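Local structure of putative polyphosphate kinase 2 family protein (Arthrobacter aurescens, 3RHF) at residues Gln53-Glu67 against Gln258-Trp272. The protein probably acts as a polyphosphate kinase of the PPK2 family, transferring phosphate between polyphosphate and nucleotides. Residues are numbered along the deposited sequence; the frame is centred on the assembly and turned at random.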
# COMPACT_ATOMS: atom_id res chain seq x y z
N GLN A 53 16.91 -0.97 -5.76
CA GLN A 53 16.36 -1.89 -4.76
C GLN A 53 14.87 -2.06 -4.98
O GLN A 53 14.39 -3.17 -4.89
CB GLN A 53 16.63 -1.40 -3.36
CG GLN A 53 18.04 -1.68 -2.91
CD GLN A 53 18.28 -1.28 -1.50
OE1 GLN A 53 17.65 -0.35 -1.02
NE2 GLN A 53 19.20 -1.99 -0.80
N ASP A 54 14.18 -0.96 -5.33
CA ASP A 54 12.74 -0.94 -5.50
C ASP A 54 12.32 -1.92 -6.60
O ASP A 54 11.37 -2.65 -6.41
CB ASP A 54 12.23 0.46 -5.87
CG ASP A 54 12.39 1.49 -4.75
OD1 ASP A 54 12.78 1.10 -3.62
OD2 ASP A 54 12.15 2.71 -4.99
N ALA A 55 12.99 -1.84 -7.75
CA ALA A 55 12.74 -2.73 -8.87
C ALA A 55 13.05 -4.16 -8.48
O ALA A 55 12.26 -5.07 -8.77
CB ALA A 55 13.58 -2.34 -10.08
N ARG A 56 14.17 -4.38 -7.80
CA ARG A 56 14.47 -5.73 -7.33
C ARG A 56 13.40 -6.31 -6.38
O ARG A 56 13.02 -7.49 -6.52
CB ARG A 56 15.80 -5.74 -6.63
CG ARG A 56 16.98 -5.45 -7.55
CD ARG A 56 18.23 -5.40 -6.72
NE ARG A 56 19.27 -4.69 -7.42
CZ ARG A 56 20.40 -4.25 -6.89
NH1 ARG A 56 20.68 -4.46 -5.60
NH2 ARG A 56 21.25 -3.60 -7.66
N LEU A 57 12.95 -5.49 -5.42
CA LEU A 57 11.95 -5.88 -4.45
C LEU A 57 10.61 -6.18 -5.16
O LEU A 57 10.00 -7.18 -4.87
CB LEU A 57 11.80 -4.79 -3.40
CG LEU A 57 10.95 -5.06 -2.15
CD1 LEU A 57 11.52 -6.20 -1.37
CD2 LEU A 57 10.81 -3.82 -1.18
N ALA A 58 10.20 -5.32 -6.10
CA ALA A 58 8.98 -5.56 -6.88
C ALA A 58 9.03 -6.93 -7.58
O ALA A 58 8.10 -7.70 -7.52
CB ALA A 58 8.74 -4.44 -7.89
N GLU A 59 10.15 -7.26 -8.19
CA GLU A 59 10.26 -8.56 -8.82
C GLU A 59 10.19 -9.66 -7.79
O GLU A 59 9.48 -10.61 -7.96
CB GLU A 59 11.52 -8.68 -9.67
CG GLU A 59 11.76 -10.09 -10.17
CD GLU A 59 12.77 -10.23 -11.34
OE1 GLU A 59 13.55 -9.28 -11.64
OE2 GLU A 59 12.79 -11.33 -11.97
N LEU A 60 10.93 -9.55 -6.70
CA LEU A 60 11.01 -10.69 -5.80
C LEU A 60 9.73 -10.90 -4.96
O LEU A 60 9.42 -12.00 -4.58
CB LEU A 60 12.21 -10.55 -4.91
CG LEU A 60 13.58 -10.95 -5.42
CD1 LEU A 60 14.54 -10.42 -4.43
CD2 LEU A 60 13.67 -12.44 -5.53
N GLN A 61 8.98 -9.86 -4.71
CA GLN A 61 7.74 -10.00 -4.01
C GLN A 61 6.71 -10.62 -4.95
O GLN A 61 5.92 -11.43 -4.55
CB GLN A 61 7.28 -8.63 -3.45
CG GLN A 61 5.89 -8.58 -2.87
CD GLN A 61 4.81 -8.30 -3.91
OE1 GLN A 61 4.85 -7.29 -4.62
NE2 GLN A 61 3.83 -9.22 -4.02
N GLU A 62 6.75 -10.23 -6.20
CA GLU A 62 5.82 -10.73 -7.16
C GLU A 62 6.02 -12.21 -7.34
O GLU A 62 5.06 -12.91 -7.48
CB GLU A 62 5.94 -10.02 -8.48
CG GLU A 62 4.93 -10.54 -9.50
CD GLU A 62 4.78 -9.67 -10.79
OE1 GLU A 62 4.01 -8.67 -10.73
OE2 GLU A 62 5.37 -10.04 -11.86
N LYS A 63 7.26 -12.68 -7.28
CA LYS A 63 7.52 -14.10 -7.28
C LYS A 63 7.04 -14.81 -6.05
O LYS A 63 6.40 -15.84 -6.15
CB LYS A 63 8.99 -14.39 -7.44
CG LYS A 63 9.53 -14.09 -8.82
CD LYS A 63 11.00 -14.53 -8.89
CE LYS A 63 11.69 -14.11 -10.19
NZ LYS A 63 13.16 -14.38 -10.14
N LEU A 64 7.34 -14.28 -4.87
CA LEU A 64 6.74 -14.83 -3.62
C LEU A 64 5.25 -15.06 -3.80
O LEU A 64 4.73 -16.12 -3.54
CB LEU A 64 6.96 -13.88 -2.42
CG LEU A 64 6.59 -14.42 -1.01
CD1 LEU A 64 7.50 -15.53 -0.63
CD2 LEU A 64 6.70 -13.33 0.03
N PHE A 65 4.57 -14.02 -4.25
CA PHE A 65 3.12 -14.08 -4.48
C PHE A 65 2.70 -15.16 -5.49
O PHE A 65 1.80 -15.91 -5.25
CB PHE A 65 2.66 -12.73 -4.99
CG PHE A 65 1.19 -12.58 -5.02
CD1 PHE A 65 0.49 -12.23 -3.90
CD2 PHE A 65 0.50 -12.84 -6.16
CE1 PHE A 65 -0.90 -12.12 -3.94
CE2 PHE A 65 -0.88 -12.73 -6.20
CZ PHE A 65 -1.58 -12.35 -5.09
N ALA A 66 3.39 -15.22 -6.62
CA ALA A 66 3.05 -16.14 -7.70
C ALA A 66 3.20 -17.53 -7.17
O ALA A 66 2.34 -18.39 -7.39
CB ALA A 66 3.94 -15.93 -8.90
N GLU A 67 4.30 -17.75 -6.45
CA GLU A 67 4.56 -19.06 -5.85
C GLU A 67 3.47 -19.40 -4.86
O GLU A 67 2.97 -20.53 -4.84
CB GLU A 67 5.91 -19.09 -5.14
CG GLU A 67 7.10 -18.97 -6.06
CD GLU A 67 7.97 -20.23 -6.10
OE1 GLU A 67 7.41 -21.33 -6.26
OE2 GLU A 67 9.21 -20.12 -6.01
N GLN A 258 15.73 -2.12 3.19
CA GLN A 258 15.45 -2.80 1.92
C GLN A 258 16.38 -3.94 1.60
O GLN A 258 15.92 -4.98 1.11
CB GLN A 258 15.26 -1.83 0.72
CG GLN A 258 13.77 -1.58 0.57
CD GLN A 258 13.35 -0.65 -0.52
OE1 GLN A 258 12.59 0.29 -0.28
NE2 GLN A 258 13.78 -0.93 -1.76
N GLN A 259 17.66 -3.81 1.90
CA GLN A 259 18.61 -4.88 1.53
C GLN A 259 18.37 -6.08 2.40
O GLN A 259 18.53 -7.20 1.96
CB GLN A 259 20.07 -4.44 1.61
CG GLN A 259 21.05 -5.31 0.81
CD GLN A 259 20.80 -5.27 -0.68
OE1 GLN A 259 20.73 -4.22 -1.31
NE2 GLN A 259 20.66 -6.44 -1.27
N LEU A 260 17.91 -5.85 3.61
CA LEU A 260 17.56 -6.96 4.52
C LEU A 260 16.42 -7.81 3.98
O LEU A 260 16.49 -9.05 4.00
CB LEU A 260 17.17 -6.41 5.90
CG LEU A 260 18.32 -6.15 6.88
CD1 LEU A 260 17.73 -5.51 8.11
CD2 LEU A 260 19.13 -7.41 7.28
N LEU A 261 15.39 -7.10 3.52
CA LEU A 261 14.28 -7.69 2.79
C LEU A 261 14.70 -8.47 1.58
O LEU A 261 14.26 -9.59 1.42
CB LEU A 261 13.35 -6.61 2.30
CG LEU A 261 12.00 -6.49 2.93
CD1 LEU A 261 11.99 -6.81 4.44
CD2 LEU A 261 11.52 -5.08 2.69
N LEU A 262 15.52 -7.87 0.72
CA LEU A 262 15.95 -8.55 -0.54
C LEU A 262 16.78 -9.79 -0.27
O LEU A 262 16.64 -10.78 -0.97
CB LEU A 262 16.74 -7.62 -1.49
CG LEU A 262 15.92 -6.41 -1.98
CD1 LEU A 262 16.84 -5.22 -2.36
CD2 LEU A 262 15.01 -6.75 -3.14
N ASP A 263 17.67 -9.70 0.73
CA ASP A 263 18.56 -10.80 1.07
C ASP A 263 17.73 -11.95 1.71
O ASP A 263 18.00 -13.10 1.44
CB ASP A 263 19.65 -10.33 2.03
CG ASP A 263 20.70 -9.35 1.36
OD1 ASP A 263 20.66 -9.04 0.13
OD2 ASP A 263 21.61 -8.92 2.12
N ALA A 264 16.73 -11.62 2.53
CA ALA A 264 15.79 -12.61 3.09
C ALA A 264 14.99 -13.30 1.97
O ALA A 264 14.84 -14.52 1.96
CB ALA A 264 14.86 -11.95 4.09
N LEU A 265 14.49 -12.52 1.02
CA LEU A 265 13.76 -13.03 -0.09
C LEU A 265 14.62 -13.82 -1.04
O LEU A 265 14.15 -14.78 -1.63
CB LEU A 265 13.13 -11.89 -0.85
CG LEU A 265 11.94 -11.25 -0.21
CD1 LEU A 265 11.59 -9.94 -0.76
CD2 LEU A 265 10.81 -12.19 -0.40
N GLY A 266 15.87 -13.42 -1.21
CA GLY A 266 16.83 -14.14 -2.07
C GLY A 266 17.24 -15.48 -1.49
O GLY A 266 17.66 -16.38 -2.20
N GLY A 267 17.09 -15.60 -0.17
CA GLY A 267 17.37 -16.84 0.52
C GLY A 267 16.23 -17.81 0.35
O GLY A 267 16.34 -18.94 0.75
N LEU A 268 15.12 -17.40 -0.25
CA LEU A 268 14.01 -18.33 -0.40
C LEU A 268 13.99 -19.14 -1.70
O LEU A 268 13.18 -20.01 -1.82
CB LEU A 268 12.70 -17.61 -0.20
CG LEU A 268 12.52 -17.04 1.21
CD1 LEU A 268 11.29 -16.18 1.25
CD2 LEU A 268 12.42 -18.17 2.21
N GLN A 269 14.89 -18.86 -2.65
CA GLN A 269 15.01 -19.61 -3.91
C GLN A 269 13.69 -19.57 -4.69
O GLN A 269 13.20 -20.58 -5.16
CB GLN A 269 15.37 -21.08 -3.67
CG GLN A 269 16.33 -21.42 -2.52
CD GLN A 269 17.62 -22.08 -3.00
OE1 GLN A 269 18.60 -21.39 -3.32
NE2 GLN A 269 17.63 -23.41 -3.07
N LEU A 270 13.13 -18.38 -4.79
CA LEU A 270 11.90 -18.12 -5.51
C LEU A 270 12.20 -18.09 -7.03
O LEU A 270 13.22 -17.61 -7.46
CB LEU A 270 11.27 -16.77 -5.05
CG LEU A 270 11.01 -16.55 -3.54
CD1 LEU A 270 10.39 -15.18 -3.19
CD2 LEU A 270 10.12 -17.68 -2.98
N ASP A 271 11.30 -18.68 -7.80
CA ASP A 271 11.27 -18.48 -9.22
C ASP A 271 9.82 -18.50 -9.63
O ASP A 271 8.96 -18.89 -8.88
CB ASP A 271 12.01 -19.59 -10.00
CG ASP A 271 12.55 -19.07 -11.40
OD1 ASP A 271 12.23 -17.91 -11.82
OD2 ASP A 271 13.27 -19.83 -12.08
N TRP A 272 9.59 -18.09 -10.86
CA TRP A 272 8.28 -18.06 -11.43
C TRP A 272 7.75 -19.45 -11.61
O TRP A 272 8.46 -20.33 -12.10
CB TRP A 272 8.33 -17.40 -12.81
CG TRP A 272 8.90 -16.02 -12.78
CD1 TRP A 272 10.08 -15.62 -13.30
CD2 TRP A 272 8.29 -14.87 -12.20
NE1 TRP A 272 10.24 -14.28 -13.10
CE2 TRP A 272 9.15 -13.79 -12.43
CE3 TRP A 272 7.09 -14.64 -11.53
CZ2 TRP A 272 8.87 -12.52 -12.00
CZ3 TRP A 272 6.82 -13.37 -11.09
CH2 TRP A 272 7.70 -12.32 -11.33
O HOH W 1 20.09 -6.74 -3.89
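Lys63 lies with its aliphatic chain over one face of Trp272. Lys63 CG stands 3.4 Å from the centroid of the Trp272 six-membered ring, almost on the ring normal, a CH-pi contact. The chain runs extended from there, which carries Lys63 CE over the pyrrole side, 3.3 Å from Trp272 NE1. Lys63 NZ also pairs with Glu59 one helical turn back. Glu62 CG meets the ring at its edge. The ring of Trp208 of the second subunit meets that of Trp272, with planes about 10° apart. Replacing Trp272 by alanine would probably strip the Lys63 chain of the ring it lies on and leave Glu62 CG without its edge contact. Leu270 turns its CD1 onto Leu64, 3.7 Å from Leu64 CB. Beside it, Asp271 N donates to Glu67 OE2 from above the carboxylate plane (3.1 Å). Between the helices, Leu57 and Leu262 interlock as knobs into holes. With chi1 at -171°, the isobutyl group of Leu57 turns to bring its CD1 3.8 Å from Leu265 CD1. At the other end, Gln53 NE2 gives Gln259 OE1 a 2.8 Å bond. Gln259 NE2 donates to Asp263 OD1 and to a water shared with Arg56, whose guanidinium pairs with Glu11. Gln258 CG packs on Leu57 CD2, while its OE1 bonds His94. The helix axes cross at 35°. Helix 88-98 packs against Leu57 and Leu261, and strand 75-82 of the parallel sheet underlies Leu261 and Leu265.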